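Local coordinates for capsid protein (Macrobrachium rosenbergii nodavirus, PDB 5YKU), which forms the protruding spikes of the shrimp nodavirus capsid through its P-domain, probably as dimers on the particle surface, at residues Glu54-Val66 with Glu95-Ala107. Numbering follows the deposited sequence.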
# COMPACT_ATOMS: atom_id res chain seq x y z
N GLU A 54 -5.00 -14.47 14.18
CA GLU A 54 -5.51 -15.83 14.16
C GLU A 54 -6.99 -15.88 13.77
O GLU A 54 -7.61 -16.96 13.96
CB GLU A 54 -5.21 -16.62 15.44
CG GLU A 54 -3.68 -16.63 15.75
CD GLU A 54 -2.66 -17.15 14.68
OE1 GLU A 54 -2.95 -17.76 13.59
OE2 GLU A 54 -1.39 -16.86 14.85
N VAL A 55 -7.58 -14.82 13.29
CA VAL A 55 -9.00 -14.74 12.94
C VAL A 55 -9.17 -14.27 11.53
O VAL A 55 -10.15 -13.60 11.16
CB VAL A 55 -9.85 -14.03 13.99
CG1 VAL A 55 -9.87 -14.83 15.30
CG2 VAL A 55 -9.42 -12.64 14.23
N LEU A 56 -8.23 -14.70 10.66
CA LEU A 56 -8.47 -14.71 9.25
C LEU A 56 -8.79 -13.35 8.68
O LEU A 56 -9.88 -13.04 8.17
CB LEU A 56 -9.54 -15.70 8.79
CG LEU A 56 -9.22 -17.19 9.02
CD1 LEU A 56 -9.36 -17.65 10.45
CD2 LEU A 56 -10.18 -18.06 8.11
N GLN A 57 -7.89 -12.38 8.82
CA GLN A 57 -8.07 -11.00 8.43
C GLN A 57 -7.53 -10.83 7.02
O GLN A 57 -6.30 -10.71 6.79
CB GLN A 57 -7.46 -10.07 9.50
CG GLN A 57 -8.18 -10.22 10.81
CD GLN A 57 -7.74 -9.34 11.93
OE1 GLN A 57 -6.57 -8.86 11.95
NE2 GLN A 57 -8.59 -9.12 12.86
N LYS A 58 -8.38 -10.85 6.02
CA LYS A 58 -8.02 -10.73 4.62
C LYS A 58 -8.20 -9.30 4.13
O LYS A 58 -9.26 -8.68 4.38
CB LYS A 58 -8.95 -11.61 3.76
CG LYS A 58 -8.53 -11.68 2.29
CD LYS A 58 -9.53 -12.52 1.44
CE LYS A 58 -9.11 -12.58 0.03
NZ LYS A 58 -10.17 -13.45 -0.64
N CYS A 59 -7.18 -8.78 3.44
CA CYS A 59 -7.30 -7.46 2.84
C CYS A 59 -6.71 -7.49 1.45
O CYS A 59 -5.62 -8.06 1.28
CB CYS A 59 -6.52 -6.46 3.74
SG CYS A 59 -6.46 -4.78 3.03
N THR A 60 -7.41 -6.91 0.53
CA THR A 60 -6.96 -6.79 -0.86
C THR A 60 -6.99 -5.36 -1.29
O THR A 60 -8.03 -4.66 -1.00
CB THR A 60 -7.84 -7.63 -1.81
OG1 THR A 60 -7.98 -8.95 -1.29
CG2 THR A 60 -7.27 -7.72 -3.16
N ILE A 61 -5.98 -4.86 -1.93
CA ILE A 61 -5.84 -3.44 -2.26
C ILE A 61 -5.54 -3.27 -3.70
O ILE A 61 -4.69 -3.96 -4.26
CB ILE A 61 -4.75 -2.77 -1.41
CG1 ILE A 61 -5.11 -3.16 0.06
CG2 ILE A 61 -4.65 -1.28 -1.73
CD1 ILE A 61 -4.31 -2.42 1.01
N THR A 62 -6.22 -2.29 -4.32
CA THR A 62 -5.90 -1.83 -5.66
C THR A 62 -5.81 -0.30 -5.64
O THR A 62 -6.27 0.33 -4.66
CB THR A 62 -6.96 -2.33 -6.67
OG1 THR A 62 -8.25 -1.81 -6.27
CG2 THR A 62 -6.98 -3.79 -6.81
N CYS A 63 -5.27 0.29 -6.68
CA CYS A 63 -5.13 1.76 -6.77
C CYS A 63 -6.05 2.34 -7.82
O CYS A 63 -6.20 1.74 -8.90
CB CYS A 63 -3.69 2.07 -7.13
SG CYS A 63 -3.29 3.82 -7.21
N ASN A 64 -6.69 3.43 -7.47
CA ASN A 64 -7.70 4.07 -8.35
C ASN A 64 -7.06 5.03 -9.28
O ASN A 64 -7.78 5.50 -10.17
CB ASN A 64 -8.67 4.86 -7.47
CG ASN A 64 -9.51 4.07 -6.57
OD1 ASN A 64 -9.35 2.95 -6.30
ND2 ASN A 64 -10.47 4.78 -6.00
N GLU A 65 -5.81 5.35 -9.21
CA GLU A 65 -5.15 6.33 -10.09
C GLU A 65 -5.18 5.86 -11.55
O GLU A 65 -4.99 4.67 -11.81
CB GLU A 65 -3.73 6.71 -9.67
CG GLU A 65 -3.67 7.36 -8.34
CD GLU A 65 -4.63 8.54 -8.14
OE1 GLU A 65 -4.56 9.44 -9.02
OE2 GLU A 65 -5.38 8.59 -7.10
N VAL A 66 -5.36 6.75 -12.50
CA VAL A 66 -5.25 6.39 -13.86
C VAL A 66 -3.92 5.69 -14.13
O VAL A 66 -2.90 6.14 -13.67
CB VAL A 66 -5.45 7.63 -14.74
CG1 VAL A 66 -5.16 7.37 -16.17
CG2 VAL A 66 -6.91 8.14 -14.63
N GLU A 95 -0.81 12.82 -4.19
CA GLU A 95 -1.60 11.80 -3.59
C GLU A 95 -1.88 10.65 -4.53
O GLU A 95 -1.82 10.74 -5.74
CB GLU A 95 -2.92 12.43 -3.07
CG GLU A 95 -2.75 13.53 -2.06
CD GLU A 95 -4.06 13.81 -1.25
OE1 GLU A 95 -5.10 13.50 -1.70
OE2 GLU A 95 -3.78 14.32 -0.20
N ALA A 96 -2.34 9.55 -3.90
CA ALA A 96 -2.89 8.44 -4.65
C ALA A 96 -3.96 7.79 -3.82
O ALA A 96 -3.77 7.58 -2.63
CB ALA A 96 -1.79 7.46 -5.05
N THR A 97 -5.07 7.45 -4.44
CA THR A 97 -6.18 6.84 -3.77
C THR A 97 -6.18 5.36 -4.03
O THR A 97 -6.03 4.90 -5.16
CB THR A 97 -7.50 7.41 -4.25
OG1 THR A 97 -7.54 8.83 -3.96
CG2 THR A 97 -8.71 6.78 -3.58
N PHE A 98 -6.37 4.58 -3.01
CA PHE A 98 -6.48 3.10 -3.01
C PHE A 98 -7.80 2.63 -2.51
O PHE A 98 -8.39 3.27 -1.64
CB PHE A 98 -5.36 2.49 -2.12
CG PHE A 98 -3.99 2.83 -2.64
CD1 PHE A 98 -3.39 4.07 -2.34
CD2 PHE A 98 -3.27 1.95 -3.39
CE1 PHE A 98 -2.15 4.40 -2.88
CE2 PHE A 98 -2.04 2.30 -3.92
CZ PHE A 98 -1.48 3.52 -3.67
N THR A 99 -8.24 1.54 -3.08
CA THR A 99 -9.46 0.85 -2.65
C THR A 99 -9.11 -0.39 -1.91
O THR A 99 -8.32 -1.24 -2.42
CB THR A 99 -10.37 0.51 -3.82
OG1 THR A 99 -10.82 1.77 -4.38
CG2 THR A 99 -11.62 -0.23 -3.37
N LEU A 100 -9.54 -0.54 -0.71
CA LEU A 100 -9.35 -1.63 0.18
C LEU A 100 -10.60 -2.45 0.31
O LEU A 100 -11.69 -1.92 0.53
CB LEU A 100 -8.91 -1.20 1.57
CG LEU A 100 -7.58 -0.40 1.65
CD1 LEU A 100 -7.87 1.10 1.46
CD2 LEU A 100 -6.86 -0.64 2.94
N VAL A 101 -10.52 -3.75 0.13
CA VAL A 101 -11.61 -4.69 0.33
C VAL A 101 -11.19 -5.64 1.44
O VAL A 101 -10.14 -6.33 1.29
CB VAL A 101 -11.96 -5.42 -0.94
CG1 VAL A 101 -13.08 -6.46 -0.67
CG2 VAL A 101 -12.31 -4.51 -2.11
N THR A 102 -11.89 -5.59 2.53
CA THR A 102 -11.53 -6.38 3.72
C THR A 102 -12.58 -7.38 4.02
O THR A 102 -13.75 -7.13 3.93
CB THR A 102 -11.17 -5.54 4.91
OG1 THR A 102 -12.27 -4.65 5.19
CG2 THR A 102 -9.93 -4.68 4.66
N ASP A 103 -12.18 -8.56 4.44
CA ASP A 103 -13.02 -9.67 4.84
C ASP A 103 -12.31 -10.33 6.04
O ASP A 103 -11.33 -11.06 5.89
CB ASP A 103 -13.21 -10.66 3.67
CG ASP A 103 -14.00 -11.85 4.07
OD1 ASP A 103 -14.33 -12.08 5.22
OD2 ASP A 103 -14.14 -12.69 3.12
N TYR A 104 -12.70 -9.96 7.23
CA TYR A 104 -12.09 -10.37 8.47
C TYR A 104 -13.05 -11.30 9.19
O TYR A 104 -14.21 -10.89 9.40
CB TYR A 104 -11.74 -9.16 9.35
CG TYR A 104 -10.59 -8.25 8.97
CD1 TYR A 104 -10.08 -8.20 7.67
CD2 TYR A 104 -10.01 -7.40 9.91
CE1 TYR A 104 -9.05 -7.32 7.32
CE2 TYR A 104 -9.00 -6.56 9.59
CZ TYR A 104 -8.54 -6.48 8.27
OH TYR A 104 -7.50 -5.64 7.89
N GLN A 105 -12.65 -12.45 9.63
CA GLN A 105 -13.59 -13.34 10.38
C GLN A 105 -13.91 -12.74 11.70
O GLN A 105 -15.06 -12.76 12.15
CB GLN A 105 -13.00 -14.69 10.54
CG GLN A 105 -13.92 -15.65 11.35
CD GLN A 105 -13.24 -16.94 11.58
OE1 GLN A 105 -12.81 -17.17 12.76
NE2 GLN A 105 -13.08 -17.67 10.64
N GLY A 106 -12.93 -12.14 12.37
CA GLY A 106 -13.05 -11.35 13.58
C GLY A 106 -12.35 -10.04 13.50
O GLY A 106 -11.39 -9.95 12.68
N ALA A 107 -12.81 -8.93 14.15
CA ALA A 107 -12.19 -7.56 13.91
C ALA A 107 -12.32 -6.70 15.22
O ALA A 107 -12.71 -5.45 15.09
CB ALA A 107 -12.70 -6.82 12.76
O HOH W 1 -12.86 -12.82 0.52
O HOH W 2 -9.97 -8.98 0.56
O HOH W 3 -9.48 -3.15 -4.25
O HOH W 4 -6.10 10.74 -5.23
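Gln57 lies across the face of the Tyr104 ring where antiparallel strands 57-63 and 96-104 pair inside the all-beta P-domain. Gln57 CB stands 3.5 Å from the Tyr104 ring centroid, almost on the normal. With CG anti to the carbonyl carbon (chi1 -64°), the extended chain carries Gln57 NE2 past the ring to Gly106 O, 2.9 Å away in a nearly straight bond. Arg50 holds the amide's OE1. Lys58 O meets the same ring's edge in plane, 3.2 Å from Tyr104 CE1.

Further along this largely buried face Ile61 CD1 packs on Leu100 CD2, and Cys63 SG sits over the Phe98 ring toward its rim; the ring also meets Trp19 edge-to-face. The opposite face is mostly polar: one water joins Lys58 NZ to Asp103 OD2, while Asp103 OD1 salt-bridges Lys26. Just past strand 57-63, Asn64 turns back to Thr99, whose OG1 donates to an in-plane lone pair of Asn64 OD1 at 2.7 Å.

Glu95, before Ala96, binds a zinc ion through OE2, its side-chain end leading away. By Ala96 and Thr97, the Glu65 side chain, bent at chi2 (-51°), puts OE2 where Asn64 O would be expected in a regular pair, its anti side 2.9 Å from Thr97 N.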